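Long-range contacts in START domain-containing protein 10 (Homo sapiens, PDB 6SER), which transfers phosphatidylcholine and phosphatidylethanolamine between membranes, preferring lipids with a palmitoyl or stearoyl sn-1 chain and an unsaturated sn-2 chain: residues A[83-87]-A[135-139]; A[130-134]-A[146-150]; A[141-147]-A[169-175]. The contacts are given in a common frame with arbitrary orientation. Numbering follows the deposited sequence.

Contact 1. Residues A[83-87]-A[135-139]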
loop_
_atom_site.group_PDB
_atom_site.type_symbol
_atom_site.label_atom_id
_atom_site.label_comp_id
_atom_site.label_asym_id
_atom_site.label_seq_id
_atom_site.Cartn_x
_atom_site.Cartn_y
_atom_site.Cartn_z
ATOM N N TYR A 83 -9.250 -3.478 7.652
ATOM C CA TYR A 83 -9.065 -2.041 7.460
ATOM C C TYR A 83 -8.186 -1.445 8.559
ATOM O O TYR A 83 -7.252 -0.684 8.275
ATOM C CB TYR A 83 -10.434 -1.356 7.414
ATOM C CG TYR A 83 -10.444 0.112 7.015
ATOM C CD1 TYR A 83 -9.932 0.533 5.784
ATOM C CD2 TYR A 83 -11.005 1.073 7.851
ATOM C CE1 TYR A 83 -9.961 1.875 5.410
ATOM C CE2 TYR A 83 -11.046 2.416 7.483
ATOM C CZ TYR A 83 -10.523 2.812 6.267
ATOM O OH TYR A 83 -10.550 4.147 5.911
ATOM N N ASP A 84 -8.468 -1.787 9.823
ATOM C CA ASP A 84 -7.641 -1.315 10.934
ATOM C C ASP A 84 -6.186 -1.710 10.746
ATOM O O ASP A 84 -5.271 -0.913 11.011
ATOM C CB ASP A 84 -8.152 -1.883 12.264
ATOM C CG ASP A 84 -9.460 -1.257 12.711
ATOM O OD1 ASP A 84 -9.841 -0.185 12.179
ATOM O OD2 ASP A 84 -10.099 -1.839 13.610
ATOM N N VAL A 85 -5.950 -2.944 10.295
ATOM C CA VAL A 85 -4.589 -3.458 10.189
ATOM C C VAL A 85 -3.818 -2.711 9.109
ATOM O O VAL A 85 -2.648 -2.354 9.293
ATOM C CB VAL A 85 -4.635 -4.971 9.926
ATOM C CG1 VAL A 85 -3.246 -5.510 9.602
ATOM C CG2 VAL A 85 -5.242 -5.673 11.128
ATOM N N LEU A 86 -4.462 -2.453 7.970
ATOM C CA LEU A 86 -3.810 -1.657 6.939
ATOM C C LEU A 86 -3.516 -0.242 7.421
ATOM O O LEU A 86 -2.495 0.336 7.039
ATOM C CB LEU A 86 -4.669 -1.622 5.676
ATOM C CG LEU A 86 -4.735 -2.957 4.924
ATOM C CD1 LEU A 86 -5.601 -2.859 3.670
ATOM C CD2 LEU A 86 -3.341 -3.419 4.582
ATOM N N HIS A 87 -4.376 0.322 8.270
ATOM C CA HIS A 87 -4.189 1.698 8.716
ATOM C C HIS A 87 -3.176 1.823 9.851
ATOM O O HIS A 87 -2.535 2.870 9.979
ATOM C CB HIS A 87 -5.526 2.292 9.170
ATOM C CG HIS A 87 -6.241 3.070 8.105
ATOM N ND1 HIS A 87 -5.749 4.248 7.588
ATOM C CD2 HIS A 87 -7.431 2.857 7.487
ATOM C CE1 HIS A 87 -6.596 4.722 6.688
ATOM N NE2 HIS A 87 -7.623 3.894 6.605
ATOM N N SER A 135 -4.343 8.007 0.691
ATOM C CA SER A 135 -5.712 8.452 0.915
ATOM C C SER A 135 -6.654 7.261 0.994
ATOM O O SER A 135 -6.441 6.240 0.334
ATOM C CB SER A 135 -6.190 9.400 -0.174
ATOM O OG SER A 135 -7.381 10.047 0.246
ATOM N N TRP A 136 -7.701 7.402 1.802
ATOM C CA TRP A 136 -8.578 6.291 2.134
ATOM C C TRP A 136 -10.035 6.714 2.056
ATOM O O TRP A 136 -10.376 7.876 2.286
ATOM C CB TRP A 136 -8.273 5.737 3.530
ATOM C CG TRP A 136 -8.165 6.768 4.613
ATOM C CD1 TRP A 136 -9.142 7.121 5.504
ATOM C CD2 TRP A 136 -7.012 7.556 4.951
ATOM N NE1 TRP A 136 -8.670 8.083 6.370
ATOM C CE2 TRP A 136 -7.371 8.373 6.048
ATOM C CE3 TRP A 136 -5.714 7.650 4.436
ATOM C CZ2 TRP A 136 -6.473 9.271 6.640
ATOM C CZ3 TRP A 136 -4.828 8.553 5.014
ATOM C CH2 TRP A 136 -5.209 9.347 6.103
ATOM N N LEU A 137 -10.898 5.747 1.733
ATOM C CA LEU A 137 -12.317 6.016 1.547
ATOM C C LEU A 137 -13.161 4.780 1.834
ATOM O O LEU A 137 -13.110 3.801 1.076
ATOM C CB LEU A 137 -12.586 6.500 0.117
ATOM C CG LEU A 137 -13.992 7.024 -0.180
ATOM C CD1 LEU A 137 -14.303 8.228 0.708
ATOM C CD2 LEU A 137 -14.126 7.393 -1.651
ATOM N N PRO A 138 -14.020 4.783 2.849
ATOM C CA PRO A 138 -14.964 3.704 3.029
ATOM C C PRO A 138 -16.066 3.902 1.985
ATOM O O PRO A 138 -16.498 4.927 1.890
ATOM C CB PRO A 138 -15.549 3.987 4.393
ATOM C CG PRO A 138 -14.538 4.865 5.003
ATOM C CD PRO A 138 -14.008 5.723 3.898
ATOM N N MET A 139 -16.385 2.910 1.175
ATOM C CA MET A 139 -17.452 3.067 0.160
ATOM C C MET A 139 -18.534 2.078 0.549
ATOM O O MET A 139 -18.466 0.961 0.135
ATOM C CB MET A 139 -17.040 2.757 -1.282
ATOM C CG MET A 139 -16.026 3.661 -1.939
ATOM S SD MET A 139 -16.458 5.433 -2.100
ATOM C CE MET A 139 -17.817 5.401 -3.263
#
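A helix can rest on a strand through very few side chains, and here two residues one helical turn apart, Tyr83 and His87, are the only residues of helix 83-87 to touch the strand. The aromatic interaction comes first. His87 points the edge of its imidazole at the face of Trp136, a T-shaped pair with the His87 ring centroid 4.4 Å from that of the indole five-membered ring and planes at 86°; its closest atoms are His87 CE1 and Trp136 CG, 3.3 Å apart. The polar component lies within the helix: His87 NE2 donates a weak hydrogen bond of 3.0 Å to Tyr83 OH, tying the two reaching side chains together. In the helix-grip fold of START domains, a curved antiparallel sheet wraps around a long C-terminal helix, and helix 79-87 lies on the same concave side, its Val85 and Leu86 turned to helix 197-227. Helix 83-87 runs almost antiparallel to strand 135-139, at 171° with axes 11.7 Å apart, so the long aromatic side chains must bridge the gap. Van der Waals packing supplies the rest: Tyr83 OH meets Trp136 CD1 at 3.3 Å and Pro138 CG at 4.2 Å. Around Tyr83 and His87, Tyr143 stacks on Tyr83, Trp236 stacks on His87, and Ile145 touches both.

Contact 2. Residues A[130-134]-A[146-150]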
loop_
_atom_site.group_PDB
_atom_site.type_symbol
_atom_site.label_atom_id
_atom_site.label_comp_id
_atom_site.label_asym_id
_atom_site.label_seq_id
_atom_site.Cartn_x
_atom_site.Cartn_y
_atom_site.Cartn_z
ATOM N N VAL A 130 10.442 4.902 0.991
ATOM C CA VAL A 130 9.433 5.593 0.179
ATOM C C VAL A 130 8.775 6.696 0.976
ATOM O O VAL A 130 8.630 6.586 2.130
ATOM C CB VAL A 130 8.355 4.643 -0.348
ATOM C CG1 VAL A 130 8.855 3.800 -1.469
ATOM C CG2 VAL A 130 7.737 3.790 0.716
ATOM N N ILE A 131 8.453 7.752 0.272
ATOM C CA ILE A 131 7.597 8.815 0.775
ATOM C C ILE A 131 6.355 8.785 -0.094
ATOM O O ILE A 131 6.461 8.924 -1.317
ATOM C CB ILE A 131 8.283 10.189 0.675
ATOM C CG1 ILE A 131 9.652 10.183 1.361
ATOM C CG2 ILE A 131 7.390 11.284 1.217
ATOM C CD1 ILE A 131 9.566 10.299 2.823
ATOM N N THR A 132 5.181 8.607 0.514
ATOM C CA THR A 132 3.955 8.421 -0.252
ATOM C C THR A 132 2.844 9.335 0.248
ATOM O O THR A 132 2.769 9.655 1.437
ATOM C CB THR A 132 3.463 6.962 -0.192
ATOM O OG1 THR A 132 3.330 6.564 1.176
ATOM C CG2 THR A 132 4.440 6.024 -0.890
ATOM N N LEU A 133 1.984 9.752 -0.676
ATOM C CA LEU A 133 0.710 10.359 -0.329
ATOM C C LEU A 133 -0.332 9.249 -0.288
ATOM O O LEU A 133 -0.531 8.542 -1.279
ATOM C CB LEU A 133 0.326 11.446 -1.331
ATOM C CG LEU A 133 -0.899 12.327 -1.045
ATOM C CD1 LEU A 133 -0.848 13.540 -1.939
ATOM C CD2 LEU A 133 -2.221 11.599 -1.278
ATOM N N ARG A 134 -0.976 9.086 0.856
ATOM C CA ARG A 134 -1.942 8.023 1.088
ATOM C C ARG A 134 -3.317 8.646 1.258
ATOM O O ARG A 134 -3.449 9.695 1.898
ATOM C CB ARG A 134 -1.563 7.212 2.348
ATOM C CG ARG A 134 -2.398 5.968 2.598
ATOM C CD ARG A 134 -1.800 5.103 3.708
ATOM N NE ARG A 134 -2.072 5.615 5.056
ATOM C CZ ARG A 134 -1.236 6.376 5.768
ATOM N NH1 ARG A 134 -1.577 6.780 6.992
ATOM N NH2 ARG A 134 -0.060 6.736 5.265
ATOM N N MET A 146 -5.370 3.971 -1.054
ATOM C CA MET A 146 -4.387 4.101 -2.126
ATOM C C MET A 146 -3.228 4.987 -1.693
ATOM O O MET A 146 -3.351 5.811 -0.781
ATOM C CB MET A 146 -4.979 4.724 -3.389
ATOM C CG MET A 146 -6.424 4.477 -3.571
ATOM S SD MET A 146 -6.979 5.207 -5.098
ATOM C CE MET A 146 -7.076 6.914 -4.636
ATOM N N ASN A 147 -2.105 4.834 -2.394
ATOM C CA ASN A 147 -0.962 5.712 -2.191
ATOM C C ASN A 147 -0.136 5.754 -3.469
ATOM O O ASN A 147 -0.269 4.894 -4.340
ATOM C CB ASN A 147 -0.132 5.279 -0.971
ATOM C CG ASN A 147 0.825 4.136 -1.265
ATOM O OD1 ASN A 147 1.677 4.239 -2.146
ATOM N ND2 ASN A 147 0.736 3.067 -0.479
ATOM N N TYR A 148 0.710 6.781 -3.571
ATOM C CA TYR A 148 1.712 6.905 -4.623
ATOM C C TYR A 148 2.813 7.819 -4.099
ATOM O O TYR A 148 2.579 8.624 -3.191
ATOM C CB TYR A 148 1.112 7.452 -5.928
ATOM C CG TYR A 148 0.609 8.877 -5.833
ATOM C CD1 TYR A 148 1.433 9.942 -6.175
ATOM C CD2 TYR A 148 -0.680 9.161 -5.385
ATOM C CE1 TYR A 148 0.997 11.246 -6.089
ATOM C CE2 TYR A 148 -1.130 10.469 -5.295
ATOM C CZ TYR A 148 -0.280 11.509 -5.648
ATOM O OH TYR A 148 -0.687 12.825 -5.568
ATOM N N SER A 149 4.014 7.682 -4.660
ATOM C CA SER A 149 5.171 8.362 -4.095
ATOM C C SER A 149 5.106 9.860 -4.354
ATOM O O SER A 149 4.498 10.330 -5.322
ATOM C CB SER A 149 6.480 7.805 -4.662
ATOM O OG SER A 149 6.882 6.639 -3.974
ATOM N N VAL A 150 5.757 10.613 -3.478
ATOM C CA VAL A 150 5.743 12.064 -3.538
ATOM C C VAL A 150 7.060 12.552 -2.944
ATOM O O VAL A 150 7.798 11.790 -2.315
ATOM C CB VAL A 150 4.515 12.631 -2.786
ATOM C CG1 VAL A 150 4.798 12.747 -1.289
ATOM C CG2 VAL A 150 4.091 13.941 -3.370
HETATM O O HOH W 1 9.124 7.403 -2.713
#
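Strand pairing in a strongly twisted hairpin need not be regular from end to end, as a walk from Val130 shows. Val130 only brushes the partner strand, its CG1 lying 4.3 Å from Ser149 OG. At Ile131 the carbonyl O accepts from Val150 N (2.8 Å), but Ile131 N turns to a water (3.1 Å), which also hydrogen-bonds Ser149 OG, itself hydrogen-bonded to Ser166 N; Ile131 CG2 packs on Val150 CG1 at 3.9 Å. Thr132 and Ser149 form a non-hydrogen-bonded pair with diverging side chains, and Thr132 CG2 lies 3.5 Å from Asn147 OD1, an oxygen hydrogen-bonded to Ser166 OG. Leu133 makes the regular hydrogen-bonded pair with Tyr148: Leu133 N to Tyr148 O is 2.8 Å and Tyr148 N to Leu133 O 3.1 Å. Leu133 CD1 sits 4.3 Å from Tyr148 CZ, while the Tyr148 hydroxyl is hydrogen-bonded to Gln23 O. Arg134 pairs with Asn147, CB to CB 4.1 Å, and sends its guanidinium to salt bridges with Asp113 and Asp104. The segment axes cross at 133°, 4.1 Å apart at their closest. Within the START sheet, strand 112-119 flanks strand 127-139 and strand 161-175 borders strand 142-151; helix 27-38 packs on the sheet at Met146.

Contact 3. Residues A[141-147]-A[169-175]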
loop_
_atom_site.group_PDB
_atom_site.type_symbol
_atom_site.label_atom_id
_atom_site.label_comp_id
_atom_site.label_asym_id
_atom_site.label_seq_id
_atom_site.Cartn_x
_atom_site.Cartn_y
_atom_site.Cartn_z
ATOM N N ALA A 141 -20.031 -0.649 2.242
ATOM C CA ALA A 141 -19.483 -1.765 3.000
ATOM C C ALA A 141 -18.010 -2.020 2.703
ATOM O O ALA A 141 -17.367 -2.772 3.445
ATOM C CB ALA A 141 -20.289 -3.036 2.722
ATOM N N ASP A 142 -17.465 -1.405 1.657
ATOM C CA ASP A 142 -16.101 -1.638 1.218
ATOM C C ASP A 142 -15.184 -0.496 1.632
ATOM O O ASP A 142 -15.629 0.578 2.040
ATOM C CB ASP A 142 -16.048 -1.815 -0.298
ATOM C CG ASP A 142 -17.011 -2.870 -0.782
ATOM O OD1 ASP A 142 -17.362 -2.856 -1.982
ATOM O OD2 ASP A 142 -17.431 -3.701 0.054
ATOM N N TYR A 143 -13.882 -0.747 1.514
ATOM C CA TYR A 143 -12.861 0.239 1.818
ATOM C C TYR A 143 -11.820 0.271 0.707
ATOM O O TYR A 143 -11.466 -0.763 0.128
ATOM C CB TYR A 143 -12.150 -0.057 3.142
ATOM C CG TYR A 143 -13.015 -0.221 4.376
ATOM C CD1 TYR A 143 -13.468 -1.477 4.771
ATOM C CD2 TYR A 143 -13.330 0.871 5.179
ATOM C CE1 TYR A 143 -14.241 -1.638 5.927
ATOM C CE2 TYR A 143 -14.087 0.725 6.335
ATOM C CZ TYR A 143 -14.545 -0.531 6.702
ATOM O OH TYR A 143 -15.300 -0.660 7.843
ATOM N N ILE A 144 -11.313 1.467 0.428
ATOM C CA ILE A 144 -10.164 1.640 -0.450
ATOM C C ILE A 144 -9.122 2.480 0.269
ATOM O O ILE A 144 -9.450 3.516 0.855
ATOM C CB ILE A 144 -10.544 2.307 -1.781
ATOM C CG1 ILE A 144 -11.483 1.410 -2.581
ATOM C CG2 ILE A 144 -9.296 2.620 -2.587
ATOM C CD1 ILE A 144 -11.878 2.002 -3.918
ATOM N N ILE A 145 -7.870 2.036 0.220
ATOM C CA ILE A 145 -6.719 2.829 0.623
ATOM C C ILE A 145 -5.736 2.796 -0.532
ATOM O O ILE A 145 -5.312 1.709 -0.939
ATOM C CB ILE A 145 -6.047 2.284 1.891
ATOM C CG1 ILE A 145 -7.083 1.873 2.926
ATOM C CG2 ILE A 145 -5.138 3.335 2.485
ATOM C CD1 ILE A 145 -6.463 1.323 4.180
ATOM N N MET A 146 -5.370 3.971 -1.054
ATOM C CA MET A 146 -4.387 4.101 -2.126
ATOM C C MET A 146 -3.228 4.987 -1.693
ATOM O O MET A 146 -3.351 5.811 -0.781
ATOM C CB MET A 146 -4.979 4.724 -3.389
ATOM C CG MET A 146 -6.424 4.477 -3.571
ATOM S SD MET A 146 -6.979 5.207 -5.098
ATOM C CE MET A 146 -7.076 6.914 -4.636
ATOM N N ASN A 147 -2.105 4.834 -2.394
ATOM C CA ASN A 147 -0.962 5.712 -2.191
ATOM C C ASN A 147 -0.136 5.754 -3.469
ATOM O O ASN A 147 -0.269 4.894 -4.340
ATOM C CB ASN A 147 -0.132 5.279 -0.971
ATOM C CG ASN A 147 0.825 4.136 -1.265
ATOM O OD1 ASN A 147 1.677 4.239 -2.146
ATOM N ND2 ASN A 147 0.736 3.067 -0.479
ATOM N N THR A 169 0.032 2.081 -5.428
ATOM C CA THR A 169 -0.161 0.921 -4.549
ATOM C C THR A 169 -1.456 1.134 -3.772
ATOM O O THR A 169 -1.771 2.187 -3.529
ATOM C CB THR A 169 1.098 0.347 -3.903
ATOM O OG1 THR A 169 0.841 0.283 -2.528
ATOM C CG2 THR A 169 2.368 1.114 -4.021
ATOM N N GLY A 170 -2.214 0.104 -3.504
ATOM C CA GLY A 170 -3.476 0.278 -2.795
ATOM C C GLY A 170 -4.173 -1.017 -2.507
ATOM O O GLY A 170 -3.747 -1.995 -2.968
ATOM N N TYR A 171 -5.279 -0.916 -1.802
ATOM C CA TYR A 171 -6.021 -2.067 -1.335
ATOM C C TYR A 171 -7.499 -1.800 -1.518
ATOM O O TYR A 171 -7.973 -0.688 -1.270
ATOM C CB TYR A 171 -5.737 -2.356 0.147
ATOM C CG TYR A 171 -4.299 -2.653 0.467
ATOM C CD1 TYR A 171 -3.870 -3.970 0.603
ATOM C CD2 TYR A 171 -3.362 -1.614 0.624
ATOM C CE1 TYR A 171 -2.550 -4.256 0.894
ATOM C CE2 TYR A 171 -2.042 -1.886 0.913
ATOM C CZ TYR A 171 -1.641 -3.209 1.047
ATOM O OH TYR A 171 -0.326 -3.486 1.339
ATOM N N LEU A 172 -8.208 -2.809 -2.017
ATOM C CA LEU A 172 -9.662 -2.822 -2.057
ATOM C C LEU A 172 -10.116 -3.907 -1.095
ATOM O O LEU A 172 -9.737 -5.075 -1.250
ATOM C CB LEU A 172 -10.191 -3.085 -3.473
ATOM C CG LEU A 172 -11.695 -3.335 -3.533
ATOM C CD1 LEU A 172 -12.416 -2.035 -3.266
ATOM C CD2 LEU A 172 -12.082 -3.910 -4.893
ATOM N N ILE A 173 -10.872 -3.521 -0.076
ATOM C CA ILE A 173 -11.452 -4.471 0.859
ATOM C C ILE A 173 -12.938 -4.552 0.544
ATOM O O ILE A 173 -13.644 -3.538 0.554
ATOM C CB ILE A 173 -11.199 -4.064 2.321
ATOM C CG1 ILE A 173 -9.698 -3.859 2.579
ATOM C CG2 ILE A 173 -11.756 -5.121 3.286
ATOM C CD1 ILE A 173 -9.377 -3.413 3.990
ATOM N N GLN A 174 -13.410 -5.743 0.209
ATOM C CA GLN A 174 -14.820 -5.963 -0.076
ATOM C C GLN A 174 -15.378 -6.850 1.022
ATOM O O GLN A 174 -14.888 -7.970 1.227
ATOM C CB GLN A 174 -15.010 -6.591 -1.456
ATOM C CG GLN A 174 -14.710 -5.621 -2.600
ATOM C CD GLN A 174 -14.509 -6.311 -3.936
ATOM O OE1 GLN A 174 -13.686 -7.220 -4.061
ATOM N NE2 GLN A 174 -15.254 -5.872 -4.948
ATOM N N SER A 175 -16.361 -6.334 1.756
ATOM C CA SER A 175 -17.024 -7.147 2.766
ATOM C C SER A 175 -17.895 -8.201 2.099
ATOM O O SER A 175 -18.646 -7.901 1.165
ATOM C CB SER A 175 -17.878 -6.286 3.683
ATOM O OG SER A 175 -18.522 -7.115 4.633
#
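Six backbone hydrogen bonds, two for each of three residue pairs, hold these antiparallel strands together. Tyr143 N to Ile173 O is 3.0 Å and Ile173 N to Tyr143 O 2.8 Å; Ile145 N to Tyr171 O is 3.1 Å and Tyr171 N to Ile145 O 2.8 Å; Asn147 N to Thr169 O is 2.9 Å and Thr169 N to Asn147 O 3.0 Å. Past the last regular pair, Asp142 OD2 accepts a weak bond from Ser175 N (3.3 Å), a side chain continuing the pairing where the strand begins. CA-H...O contacts fill the intervals, as between Ile144 CA and Tyr171 O at 3.3 Å.

Gly170 lets the strands close up opposite Met146, CA to CA 4.0 Å: a CB here would lie only 2.9 Å from Ile145 O, a clash. On the face bearing Ile144, Met146 and Leu172, Ile144 CG1 packs on Leu172 CD1 at 3.6 Å, and helix 27-38 covers the two residues of strand 142-147, Ile144 and Met146. The other face bears Tyr143, Ile145, Asn147, Thr169, Tyr171 and Ile173; Tyr143 CB meets Ile173 CB at 4.2 Å, and helix 79-87 packs over this aromatic and aliphatic surface. Asn147 and Thr169 border bound glycol molecules, probably from the crystallisation liquor, with Asn147 ND2 hydrogen-bonded to one of them and Asn147 OD1 to Ser166 OG. Such a beta hairpin in a curved sheet, with a polar patch on its concave wall, is consistent with the internal lipid-binding cavity of the START helix-grip fold.

The three contacts occupy one continuous part of the curved START sheet. Contacts 1 and 3 lie closest, their centres 6 Å apart, while contact 2 is about 15 Å from each. Strand 127-139 serves contact 2 first and then contact 1, and strand 142-151 serves contacts 2 and 3, which share Met146 and Asn147; strand 161-175 follows, pairing on with 181-190. Along the chain the segments of contacts 1 and 2 alternate, whereas contact 1 closes before contact 3 opens. Tyr83 and Leu86 of contact 1 rest on Tyr143 and Tyr171 of contact 3, respectively, so helix 79-87 spans three adjacent strands on the concave side, the side that holds the lipid in START domains.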